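PDB 5K87: 2-methyl-aconitate isomerase from Shewanella oneidensis, which catalyses the cis-trans isomerisation of 2-methyl-aconitate in the 2-methylcitrate cycle that breaks down propionate. Local coordinates for residues T70-E75 / L318-M323; Y91-V96 / G110-A115; P210-F215 / L252-T257; I258-A263 / D273-R278. The protein carries 1 engineered substitution. All coordinates share one frame; numbering follows the deposited sequence.

Interaction 1 (T70-E75 / L318-M323); sequences TSSTSE and LHHAMM. Engineered in segment 70-75: Glu75 (natural residue Lys). With MLI (malonate ion), chain C.
Ser72 lies beside the imidazole of His320, with OG 3.5 Å from CD2, while its CB comes within 4.0 Å of His319 NE2; it meets both rings obliquely. Ser72 is deposited in two conformers, and its OG contacts hold for the one described. Only 108 Å² is buried directly between 70-75 and 318-323, because a malonate ion lies between them. One carboxylate oxygen, O8, is held by three donors of 70-75: Ser71 OG at 2.8 Å, Ser72 OG, and Ser72 N. Ser71 N reaches O6 of the other carboxylate almost linearly (2.9 Å, N-H...O 170°), and from the far side His320 N donates to O9. Both segments contain experimentally established substrate-binding residues, and as in the diaminopimelate epimerase clan the site lies in a cleft between two lobes, with malonate probably drawn from the crystallisation liquor. Malonate O9 also lies 3.9 Å above one face of the His319 ring, toward its rim, and Met323 N lies over the opposite face, also toward the rim. The ring's rotation is set by two bonds: Ala321 N donates to ND1 at 2.9 Å, tilted 27° out of the ring plane, and NE2 bonds a second malonate. Were His319 an alanine, Ala321 N would probably lose this acceptor and the second malonate its NE2 partner, with a gap opened beside Ser72 CB. Glu75, an engineered residue replacing the natural lysine, points its CB toward 318-323, yet OE2 stays 6.4 Å from His319 NE2.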
loop_
_atom_site.group_PDB
_atom_site.type_symbol
_atom_site.label_atom_id
_atom_site.label_comp_id
_atom_site.label_asym_id
_atom_site.label_seq_id
_atom_site.Cartn_x
_atom_site.Cartn_y
_atom_site.Cartn_z
ATOM N N THR A 70 4.096 4.147 -0.270
ATOM C CA THR A 70 5.363 4.160 -0.983
ATOM C C THR A 70 5.293 5.300 -1.985
ATOM O O THR A 70 4.200 5.756 -2.350
ATOM C CB THR A 70 5.640 2.850 -1.740
ATOM O OG1 THR A 70 4.729 2.740 -2.842
ATOM C CG2 THR A 70 5.503 1.635 -0.829
ATOM N N SER A 71 6.449 5.758 -2.451
ATOM C CA SER A 71 6.460 6.863 -3.398
ATOM C C SER A 71 5.707 6.496 -4.683
ATOM O O SER A 71 5.044 7.351 -5.284
ATOM C CB SER A 71 7.893 7.318 -3.703
ATOM O OG SER A 71 8.609 6.344 -4.429
ATOM N N SER A 72 5.785 5.229 -5.083
ATOM C CA SER A 72 5.151 4.827 -6.334
ATOM C C SER A 72 3.653 4.569 -6.185
ATOM O O SER A 72 2.978 4.265 -7.169
ATOM C CB SER A 72 5.860 3.615 -6.939
ATOM O OG SER A 72 5.974 2.574 -5.992
ATOM N N THR A 73 3.133 4.718 -4.968
ATOM C CA THR A 73 1.701 4.589 -4.707
ATOM C C THR A 73 1.157 5.764 -3.903
ATOM O O THR A 73 0.118 5.631 -3.254
ATOM C CB THR A 73 1.352 3.285 -3.955
ATOM O OG1 THR A 73 1.997 3.275 -2.676
ATOM C CG2 THR A 73 1.776 2.062 -4.744
ATOM N N SER A 74 1.835 6.910 -3.938
ATOM C CA SER A 74 1.354 8.111 -3.258
ATOM C C SER A 74 1.367 9.229 -4.293
ATOM O O SER A 74 2.157 10.170 -4.226
ATOM C CB SER A 74 2.233 8.426 -2.044
ATOM O OG SER A 74 1.663 9.443 -1.218
ATOM N N GLU A 75 0.480 9.075 -5.278
ATOM C CA GLU A 75 0.562 9.774 -6.558
ATOM C C GLU A 75 -0.806 10.256 -6.995
ATOM O O GLU A 75 -1.799 9.517 -6.898
ATOM C CB GLU A 75 1.152 8.858 -7.644
ATOM C CG GLU A 75 2.592 8.451 -7.363
ATOM C CD GLU A 75 3.321 7.846 -8.546
ATOM O OE1 GLU A 75 2.704 7.512 -9.569
ATOM O OE2 GLU A 75 4.556 7.709 -8.453
ATOM N N LEU A 318 15.254 3.281 -1.846
ATOM C CA LEU A 318 15.505 2.573 -3.092
ATOM C C LEU A 318 14.171 2.201 -3.736
ATOM O O LEU A 318 13.310 1.588 -3.101
ATOM C CB LEU A 318 16.339 1.312 -2.847
ATOM C CG LEU A 318 16.827 0.669 -4.143
ATOM C CD1 LEU A 318 17.991 1.474 -4.708
ATOM C CD2 LEU A 318 17.230 -0.786 -3.934
ATOM N N HIS A 319 14.016 2.578 -4.997
ATOM C CA HIS A 319 12.804 2.326 -5.752
ATOM C C HIS A 319 12.686 0.849 -6.111
ATOM O O HIS A 319 13.676 0.188 -6.423
ATOM C CB HIS A 319 12.815 3.198 -7.007
ATOM C CG HIS A 319 11.514 3.246 -7.733
ATOM N ND1 HIS A 319 11.140 2.280 -8.651
ATOM C CD2 HIS A 319 10.509 4.152 -7.717
ATOM C CE1 HIS A 319 9.962 2.586 -9.147
ATOM N NE2 HIS A 319 9.548 3.719 -8.592
ATOM N N HIS A 320 11.456 0.337 -6.091
ATOM C CA HIS A 320 11.219 -1.090 -6.273
ATOM C C HIS A 320 11.493 -1.565 -7.696
ATOM O O HIS A 320 11.703 -2.758 -7.933
ATOM C CB HIS A 320 9.790 -1.448 -5.851
ATOM C CG HIS A 320 8.734 -0.992 -6.811
ATOM N ND1 HIS A 320 8.005 -1.875 -7.577
ATOM C CD2 HIS A 320 8.277 0.246 -7.126
ATOM C CE1 HIS A 320 7.141 -1.202 -8.317
ATOM N NE2 HIS A 320 7.288 0.086 -8.068
ATOM N N ALA A 321 11.483 -0.640 -8.650
ATOM C CA ALA A 321 11.701 -0.988 -10.051
ATOM C C ALA A 321 12.518 0.147 -10.664
ATOM O O ALA A 321 13.669 0.340 -10.282
ATOM C CB ALA A 321 10.373 -1.212 -10.764
ATOM N N MET A 322 11.945 0.916 -11.582
ATOM C CA MET A 322 12.584 2.164 -11.998
ATOM C C MET A 322 11.532 3.221 -12.316
ATOM O O MET A 322 10.517 2.934 -12.971
ATOM C CB MET A 322 13.526 1.963 -13.197
ATOM C CG MET A 322 14.349 3.200 -13.552
ATOM S SD MET A 322 15.349 3.832 -12.184
ATOM C CE MET A 322 16.366 2.398 -11.847
ATOM N N MET A 323 11.757 4.439 -11.836
ATOM C CA MET A 323 10.897 5.554 -12.212
ATOM C C MET A 323 10.981 5.755 -13.728
ATOM O O MET A 323 12.062 5.648 -14.325
ATOM C CB MET A 323 11.328 6.832 -11.490
ATOM C CG MET A 323 11.288 6.747 -9.975
ATOM S SD MET A 323 12.843 6.179 -9.242
ATOM C CE MET A 323 13.865 7.638 -9.392
HETATM C C1 MLI C . 10.132 3.440 -2.986
HETATM C C2 MLI C . 9.365 3.704 -1.704
HETATM C C3 MLI C . 9.196 2.899 -4.042
HETATM O O6 MLI C . 8.964 4.865 -1.449
HETATM O O7 MLI C . 9.135 2.763 -0.908
HETATM O O8 MLI C . 8.153 3.536 -4.336
HETATM O O9 MLI C . 9.470 1.818 -4.612
#

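Interaction 2 (Y91-V96 / G110-A115); sequences YLFGQV and GNLTAA
The turn that leads from Cys109, the inferred proton donor/acceptor, into helix 113-122 packs on strand 89-96 through Tyr91 and Phe93, which meet Leu112 and Thr113. Tyr91 OH comes within 4.0 Å of Leu112 CB, the two side chains crossing at about a right angle. Along the same ring, CE2 lies 3.8 Å from Thr113 OG1; Thr113 is deposited in two conformers, so this contact holds for one of them. The phenol is swung out from the strand by CG standing opposite the backbone N (chi1 165°), which carries OH to a hydrogen bond with Cys109 O. Phe93, two residues along on the same side of the strand, contributes an apolar contact from CE1 to Leu112 CD1 at 4.3 Å, approached obliquely. Gly110 to Thr113 form a type I turn by the helical backbone angles of Asn111 and Leu112, closed by Thr113 N donating to Gly110 O at 3.2 Å. It presents Gly110 N and Asn111 N to a bound malonate, consistent with a place for a substrate carboxylate, and Asn111 is an established substrate-binding residue. Beyond the pair, Phe93 and Leu112 both touch the engineered Glu75 on strand 75-81, and Leu112 also packs on Val77 and Phe28.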
loop_
_atom_site.group_PDB
_atom_site.type_symbol
_atom_site.label_atom_id
_atom_site.label_comp_id
_atom_site.label_asym_id
_atom_site.label_seq_id
_atom_site.Cartn_x
_atom_site.Cartn_y
_atom_site.Cartn_z
ATOM N N TYR A 91 -1.266 17.611 -18.545
ATOM C CA TYR A 91 -1.013 16.621 -17.503
ATOM C C TYR A 91 -0.213 17.254 -16.363
ATOM O O TYR A 91 0.916 17.707 -16.569
ATOM C CB TYR A 91 -0.250 15.462 -18.152
ATOM C CG TYR A 91 0.463 14.447 -17.276
ATOM C CD1 TYR A 91 0.056 14.166 -15.972
ATOM C CD2 TYR A 91 1.556 13.749 -17.778
ATOM C CE1 TYR A 91 0.724 13.218 -15.203
ATOM C CE2 TYR A 91 2.220 12.798 -17.019
ATOM C CZ TYR A 91 1.801 12.547 -15.733
ATOM O OH TYR A 91 2.456 11.613 -14.963
ATOM N N LEU A 92 -0.815 17.282 -15.172
ATOM C CA LEU A 92 -0.107 17.649 -13.948
ATOM C C LEU A 92 0.037 16.437 -13.044
ATOM O O LEU A 92 -0.940 15.721 -12.777
ATOM C CB LEU A 92 -0.834 18.750 -13.181
ATOM C CG LEU A 92 -0.696 20.170 -13.724
ATOM C CD1 LEU A 92 -1.649 21.102 -12.981
ATOM C CD2 LEU A 92 0.741 20.653 -13.591
ATOM N N PHE A 93 1.260 16.203 -12.585
ATOM C CA PHE A 93 1.556 15.140 -11.646
ATOM C C PHE A 93 1.882 15.725 -10.283
ATOM O O PHE A 93 2.741 16.614 -10.170
ATOM C CB PHE A 93 2.748 14.324 -12.135
ATOM C CG PHE A 93 3.244 13.340 -11.129
ATOM C CD1 PHE A 93 2.423 12.310 -10.696
ATOM C CD2 PHE A 93 4.517 13.440 -10.599
ATOM C CE1 PHE A 93 2.857 11.393 -9.749
ATOM C CE2 PHE A 93 4.954 12.519 -9.652
ATOM C CZ PHE A 93 4.120 11.500 -9.230
ATOM N N GLY A 94 1.217 15.226 -9.249
ATOM C CA GLY A 94 1.491 15.631 -7.880
ATOM C C GLY A 94 2.029 14.475 -7.062
ATOM O O GLY A 94 1.335 13.473 -6.848
ATOM N N GLN A 95 3.276 14.598 -6.620
ATOM C CA GLN A 95 3.899 13.608 -5.762
ATOM C C GLN A 95 3.509 13.949 -4.331
ATOM O O GLN A 95 3.909 14.994 -3.805
ATOM C CB GLN A 95 5.419 13.670 -5.906
ATOM C CG GLN A 95 6.159 12.624 -5.071
ATOM C CD GLN A 95 5.986 11.231 -5.627
ATOM O OE1 GLN A 95 6.153 11.022 -6.820
ATOM N NE2 GLN A 95 5.634 10.275 -4.772
ATOM N N VAL A 96 2.712 13.093 -3.700
ATOM C CA VAL A 96 2.156 13.406 -2.392
ATOM C C VAL A 96 3.076 12.872 -1.306
ATOM O O VAL A 96 3.323 11.676 -1.225
ATOM C CB VAL A 96 0.737 12.829 -2.238
ATOM C CG1 VAL A 96 0.173 13.190 -0.879
ATOM C CG2 VAL A 96 -0.161 13.352 -3.354
ATOM N N GLY A 110 6.773 9.254 -15.150
ATOM C CA GLY A 110 6.871 8.533 -16.403
ATOM C C GLY A 110 6.005 7.297 -16.460
ATOM O O GLY A 110 5.414 7.004 -17.499
ATOM N N ASN A 111 5.932 6.556 -15.360
ATOM C CA ASN A 111 5.122 5.346 -15.338
ATOM C C ASN A 111 3.650 5.623 -15.573
ATOM O O ASN A 111 2.963 4.833 -16.221
ATOM C CB ASN A 111 5.321 4.572 -14.045
ATOM C CG ASN A 111 6.509 3.646 -14.122
ATOM O OD1 ASN A 111 6.527 2.718 -14.936
ATOM N ND2 ASN A 111 7.520 3.889 -13.295
ATOM N N LEU A 112 3.150 6.734 -15.047
ATOM C CA LEU A 112 1.735 7.029 -15.197
ATOM C C LEU A 112 1.382 7.602 -16.570
ATOM O O LEU A 112 0.202 7.752 -16.880
ATOM C CB LEU A 112 1.246 7.954 -14.086
ATOM C CG LEU A 112 1.185 7.320 -12.690
ATOM C CD1 LEU A 112 0.534 8.296 -11.721
ATOM C CD2 LEU A 112 0.446 5.980 -12.684
ATOM N N THR A 113 2.375 7.882 -17.415
ATOM C CA THR A 113 2.098 8.468 -18.722
ATOM C C THR A 113 1.152 7.615 -19.592
ATOM O O THR A 113 0.261 8.142 -20.248
ATOM C CB THR A 113 3.413 8.804 -19.454
ATOM O OG1 THR A 113 4.042 9.919 -18.802
ATOM C CG2 THR A 113 3.149 9.161 -20.895
ATOM N N ALA A 114 1.334 6.298 -19.595
ATOM C CA ALA A 114 0.416 5.431 -20.341
ATOM C C ALA A 114 -1.022 5.551 -19.820
ATOM O O ALA A 114 -1.987 5.543 -20.586
ATOM C CB ALA A 114 0.876 3.982 -20.268
ATOM N N ALA A 115 -1.161 5.640 -18.497
ATOM C CA ALA A 115 -2.469 5.814 -17.884
ATOM C C ALA A 115 -3.060 7.185 -18.202
ATOM O O ALA A 115 -4.277 7.305 -18.357
ATOM C CB ALA A 115 -2.399 5.574 -16.385
#

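Interaction 3 (P210-F215 / L252-T257); sequences PGIGRF and LAKFET
Thr257 N donates to Ala253 O at 3.0 Å, a regular i to i+4 bond in the part of helix 249-266 from which Lys254 reaches Ile212 and Phe215. Across from it is a classic beta bulge, Ile212 and Gly213 both facing Val209, at the turn between the antiparallel strands 205-209 and 213-221. The contact joins hairpin to helix through the aliphatic part of one lysine. With CG opposite the backbone N (chi1 -176°) and every later torsion extended, the Lys254 chain reaches out from the helix across the hairpin. Ile212 CG2 touches it twice, at CG and at CE, both 4.1 Å away, and the two side chains lie alongside one another, pointing opposite ways. Phe215 comes up from the strand beyond the bulge, its CZ 3.9 Å from Lys254 CE in an oblique approach. Phe215 is buried and also touches Leu234 and Val209, whereas Ile212 is exposed. The contact lies away from the known substrate residues. Gly213 leaves room for the aromatic ring: a CB there would come only 2.7 Å from Phe215 CZ.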
loop_
_atom_site.group_PDB
_atom_site.type_symbol
_atom_site.label_atom_id
_atom_site.label_comp_id
_atom_site.label_asym_id
_atom_site.label_seq_id
_atom_site.Cartn_x
_atom_site.Cartn_y
_atom_site.Cartn_z
ATOM N N PRO A 210 32.492 16.639 1.436
ATOM C CA PRO A 210 33.530 16.705 2.472
ATOM C C PRO A 210 33.216 15.876 3.714
ATOM O O PRO A 210 32.186 16.075 4.360
ATOM C CB PRO A 210 33.591 18.203 2.816
ATOM C CG PRO A 210 32.336 18.795 2.249
ATOM C CD PRO A 210 32.024 17.976 1.041
ATOM N N GLY A 211 34.111 14.948 4.030
ATOM C CA GLY A 211 33.957 14.098 5.189
ATOM C C GLY A 211 33.168 12.838 4.901
ATOM O O GLY A 211 33.061 11.958 5.750
ATOM N N ILE A 212 32.612 12.755 3.694
ATOM C CA ILE A 212 31.838 11.591 3.286
ATOM C C ILE A 212 32.534 10.833 2.163
ATOM O O ILE A 212 32.703 9.615 2.238
ATOM C CB ILE A 212 30.415 11.984 2.845
ATOM C CG1 ILE A 212 29.679 12.688 3.987
ATOM C CG2 ILE A 212 29.641 10.753 2.381
ATOM C CD1 ILE A 212 29.489 11.835 5.221
ATOM N N GLY A 213 32.937 11.555 1.125
ATOM C CA GLY A 213 33.673 10.961 0.028
ATOM C C GLY A 213 33.792 11.849 -1.192
ATOM O O GLY A 213 33.287 12.973 -1.225
ATOM N N ARG A 214 34.501 11.339 -2.193
ATOM C CA ARG A 214 34.554 11.948 -3.508
ATOM C C ARG A 214 33.935 10.935 -4.454
ATOM O O ARG A 214 34.297 9.758 -4.432
ATOM C CB ARG A 214 35.998 12.260 -3.926
ATOM C CG ARG A 214 36.542 13.579 -3.383
ATOM C CD ARG A 214 37.922 13.898 -3.954
ATOM N N PHE A 215 32.986 11.385 -5.268
ATOM C CA PHE A 215 32.244 10.475 -6.134
ATOM C C PHE A 215 32.221 10.990 -7.569
ATOM O O PHE A 215 31.781 12.106 -7.824
ATOM C CB PHE A 215 30.811 10.290 -5.605
ATOM C CG PHE A 215 30.745 9.885 -4.157
ATOM C CD1 PHE A 215 30.828 8.550 -3.790
ATOM C CD2 PHE A 215 30.606 10.839 -3.159
ATOM C CE1 PHE A 215 30.775 8.176 -2.459
ATOM C CE2 PHE A 215 30.551 10.469 -1.828
ATOM C CZ PHE A 215 30.637 9.136 -1.477
ATOM N N LEU A 252 20.853 5.267 3.720
ATOM C CA LEU A 252 19.866 6.245 3.280
ATOM C C LEU A 252 20.327 7.675 3.561
ATOM O O LEU A 252 20.156 8.564 2.726
ATOM C CB LEU A 252 18.512 5.971 3.925
ATOM C CG LEU A 252 17.882 4.634 3.526
ATOM C CD1 LEU A 252 16.569 4.399 4.264
ATOM C CD2 LEU A 252 17.663 4.562 2.020
ATOM N N ALA A 253 20.933 7.892 4.727
ATOM C CA ALA A 253 21.437 9.214 5.075
ATOM C C ALA A 253 22.584 9.629 4.147
ATOM O O ALA A 253 22.681 10.789 3.731
ATOM C CB ALA A 253 21.887 9.236 6.529
ATOM N N LYS A 254 23.439 8.673 3.806
ATOM C CA LYS A 254 24.556 8.938 2.912
ATOM C C LYS A 254 24.059 9.333 1.522
ATOM O O LYS A 254 24.504 10.334 0.958
ATOM C CB LYS A 254 25.487 7.730 2.833
ATOM C CG LYS A 254 26.740 7.953 1.995
ATOM C CD LYS A 254 27.655 6.741 2.110
ATOM C CE LYS A 254 28.899 6.882 1.256
ATOM N NZ LYS A 254 29.733 5.646 1.340
ATOM N N PHE A 255 23.121 8.558 0.977
ATOM C CA PHE A 255 22.529 8.897 -0.315
ATOM C C PHE A 255 21.926 10.291 -0.307
ATOM O O PHE A 255 22.077 11.036 -1.273
ATOM C CB PHE A 255 21.451 7.890 -0.711
ATOM C CG PHE A 255 21.983 6.666 -1.386
ATOM C CD1 PHE A 255 22.588 6.751 -2.629
ATOM C CD2 PHE A 255 21.837 5.423 -0.803
ATOM C CE1 PHE A 255 23.065 5.619 -3.260
ATOM C CE2 PHE A 255 22.306 4.285 -1.427
ATOM C CZ PHE A 255 22.929 4.382 -2.655
ATOM N N GLU A 256 21.261 10.648 0.785
ATOM C CA GLU A 256 20.621 11.951 0.852
ATOM C C GLU A 256 21.637 13.096 0.844
ATOM O O GLU A 256 21.410 14.116 0.201
ATOM C CB GLU A 256 19.653 12.037 2.035
ATOM C CG GLU A 256 18.958 13.401 2.170
ATOM C CD GLU A 256 18.171 13.845 0.933
ATOM O OE1 GLU A 256 17.843 13.023 0.048
ATOM O OE2 GLU A 256 17.861 15.050 0.852
ATOM N N THR A 257 22.746 12.927 1.564
ATOM C CA THR A 257 23.791 13.950 1.577
ATOM C C THR A 257 24.416 14.106 0.190
ATOM O O THR A 257 24.658 15.220 -0.264
ATOM C CB THR A 257 24.879 13.655 2.632
ATOM O OG1 THR A 257 24.273 13.535 3.926
ATOM C CG2 THR A 257 25.898 14.785 2.662
#

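Interaction 4 (I258-A263 / D273-R278); sequences IRAHGA and DEAASR
Arg259 NH1 and NH2 both donate to one acceptor, Arg278 O, at 3.1 and 2.9 Å, an end-on grip in which the oxygen lies close to the guanidinium plane. The arrangement ties helix 249-266 to the loop that returns the chain toward strand 283-288. NH1 approaches in the carbonyl plane of Arg278, whereas NH2 is tilted 34° from it and also sits 3.1 Å from Ala275 O, again at the guanidinium edge. Next to this polar grip, Ala260 CB and Ala275 CB meet at 3.5 Å, a close approach for two methyl groups; the nearest CA atoms of the segments, Ala260 and Ala275, are 5.3 Å apart, a distance that small residues on both sides permit. The Arg259 chain leaves the helix extended and bends at chi3 (72°), turning the guanidinium toward the loop. In the second shell, Glu256 OE1 forms a salt bridge with NE, and Pro282 O accepts from NH1, just before the substrate-binding Lys283. A leucine in place of Arg259 would probably leave Arg278 O without its two donors and Glu256 without its cationic mate. Within the loop, Arg278 N donates to Glu274 O at 3.1 Å.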
loop_
_atom_site.group_PDB
_atom_site.type_symbol
_atom_site.label_atom_id
_atom_site.label_comp_id
_atom_site.label_asym_id
_atom_site.label_seq_id
_atom_site.Cartn_x
_atom_site.Cartn_y
_atom_site.Cartn_z
ATOM N N ILE A 258 24.654 12.989 -0.489
ATOM C CA ILE A 258 25.198 13.030 -1.837
ATOM C C ILE A 258 24.202 13.705 -2.790
ATOM O O ILE A 258 24.588 14.541 -3.610
ATOM C CB ILE A 258 25.588 11.637 -2.346
ATOM C CG1 ILE A 258 26.656 11.019 -1.434
ATOM C CG2 ILE A 258 26.123 11.744 -3.758
ATOM C CD1 ILE A 258 26.895 9.539 -1.673
ATOM N N ARG A 259 22.921 13.356 -2.661
ATOM C CA ARG A 259 21.874 13.956 -3.485
ATOM C C ARG A 259 21.826 15.477 -3.295
ATOM O O ARG A 259 21.714 16.228 -4.259
ATOM C CB ARG A 259 20.510 13.330 -3.178
ATOM C CG ARG A 259 19.420 13.685 -4.188
ATOM C CD ARG A 259 18.032 13.226 -3.715
ATOM N NE ARG A 259 17.565 14.048 -2.608
ATOM C CZ ARG A 259 16.886 15.181 -2.747
ATOM N NH1 ARG A 259 16.527 15.636 -3.942
ATOM N NH2 ARG A 259 16.549 15.862 -1.666
ATOM N N ALA A 260 21.920 15.924 -2.044
ATOM C CA ALA A 260 21.913 17.353 -1.741
ATOM C C ALA A 260 23.096 18.065 -2.386
ATOM O O ALA A 260 22.948 19.128 -2.981
ATOM C CB ALA A 260 21.931 17.563 -0.244
ATOM N N HIS A 261 24.279 17.474 -2.263
ATOM C CA HIS A 261 25.462 18.076 -2.856
ATOM C C HIS A 261 25.391 18.083 -4.377
ATOM O O HIS A 261 25.841 19.033 -5.021
ATOM C CB HIS A 261 26.730 17.402 -2.335
ATOM C CG HIS A 261 27.131 17.886 -0.980
ATOM N ND1 HIS A 261 26.581 17.388 0.182
ATOM C CD2 HIS A 261 27.988 18.863 -0.602
ATOM C CE1 HIS A 261 27.104 18.018 1.219
ATOM N NE2 HIS A 261 27.960 18.918 0.770
ATOM N N GLY A 262 24.795 17.046 -4.957
ATOM C CA GLY A 262 24.580 17.016 -6.391
ATOM C C GLY A 262 23.612 18.099 -6.827
ATOM O O GLY A 262 23.821 18.763 -7.842
ATOM N N ALA A 263 22.547 18.292 -6.054
ATOM C CA ALA A 263 21.567 19.331 -6.358
ATOM C C ALA A 263 22.204 20.717 -6.361
ATOM O O ALA A 263 21.896 21.553 -7.211
ATOM C CB ALA A 263 20.430 19.284 -5.371
ATOM N N ASP A 273 20.967 23.220 2.497
ATOM C CA ASP A 273 19.826 22.891 3.348
ATOM C C ASP A 273 18.504 22.814 2.599
ATOM O O ASP A 273 17.531 22.276 3.127
ATOM C CB ASP A 273 19.662 23.935 4.454
ATOM C CG ASP A 273 20.696 23.818 5.543
ATOM O OD1 ASP A 273 21.624 22.993 5.421
ATOM O OD2 ASP A 273 20.573 24.573 6.530
ATOM N N GLU A 274 18.456 23.365 1.389
ATOM C CA GLU A 274 17.230 23.353 0.592
ATOM C C GLU A 274 16.814 21.935 0.215
ATOM O O GLU A 274 15.657 21.686 -0.118
ATOM C CB GLU A 274 17.409 24.168 -0.686
ATOM C CG GLU A 274 17.477 25.663 -0.483
ATOM C CD GLU A 274 17.571 26.404 -1.806
ATOM O OE1 GLU A 274 16.615 26.313 -2.605
ATOM O OE2 GLU A 274 18.609 27.048 -2.048
ATOM N N ALA A 275 17.751 20.992 0.273
ATOM C CA ALA A 275 17.434 19.631 -0.144
ATOM C C ALA A 275 16.410 18.970 0.769
ATOM O O ALA A 275 15.704 18.057 0.348
ATOM C CB ALA A 275 18.693 18.790 -0.236
ATOM N N ALA A 276 16.318 19.437 2.012
ATOM C CA ALA A 276 15.364 18.867 2.955
ATOM C C ALA A 276 13.924 19.015 2.472
ATOM O O ALA A 276 13.124 18.092 2.606
ATOM C CB ALA A 276 15.533 19.490 4.338
ATOM N N SER A 277 13.603 20.175 1.914
ATOM C CA SER A 277 12.250 20.433 1.452
ATOM C C SER A 277 12.061 20.010 -0.002
ATOM O O SER A 277 10.937 19.744 -0.431
ATOM C CB SER A 277 11.882 21.909 1.649
ATOM O OG SER A 277 11.714 22.209 3.033
ATOM N N ARG A 278 13.162 19.934 -0.745
ATOM C CA ARG A 278 13.124 19.596 -2.167
ATOM C C ARG A 278 13.540 18.132 -2.330
ATOM O O ARG A 278 14.668 17.835 -2.724
ATOM C CB ARG A 278 14.077 20.518 -2.934
ATOM C CG ARG A 278 13.978 20.438 -4.450
ATOM C CD ARG A 278 15.213 21.035 -5.116
ATOM N NE ARG A 278 15.117 21.009 -6.572
ATOM C CZ ARG A 278 14.826 22.070 -7.318
ATOM N NH1 ARG A 278 14.750 21.958 -8.636
ATOM N NH2 ARG A 278 14.617 23.246 -6.742
#

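In the fold
From the N terminus, residues 70-75 open the longest loop, which interaction 1 closes only at 318-323. Inside it, interaction 2 closes first, joining strand 89-96 to the start of helix 113-122. Interaction 3 follows in series, bringing hairpin residues 210-215 onto helix 249-266, and interaction 4 then folds the loop 273-278 back on the same helix. None of the loops cross. Interactions 1 and 2 touch, with Ser74 OG 2.8 Å from Val96 O, whereas 3 and 4 share their helix and have centres 11 Å apart. Interaction 1 thus spans the cleft that holds malonate, with interaction 2 beside one wall and interactions 3 and 4 farther out, beyond the other.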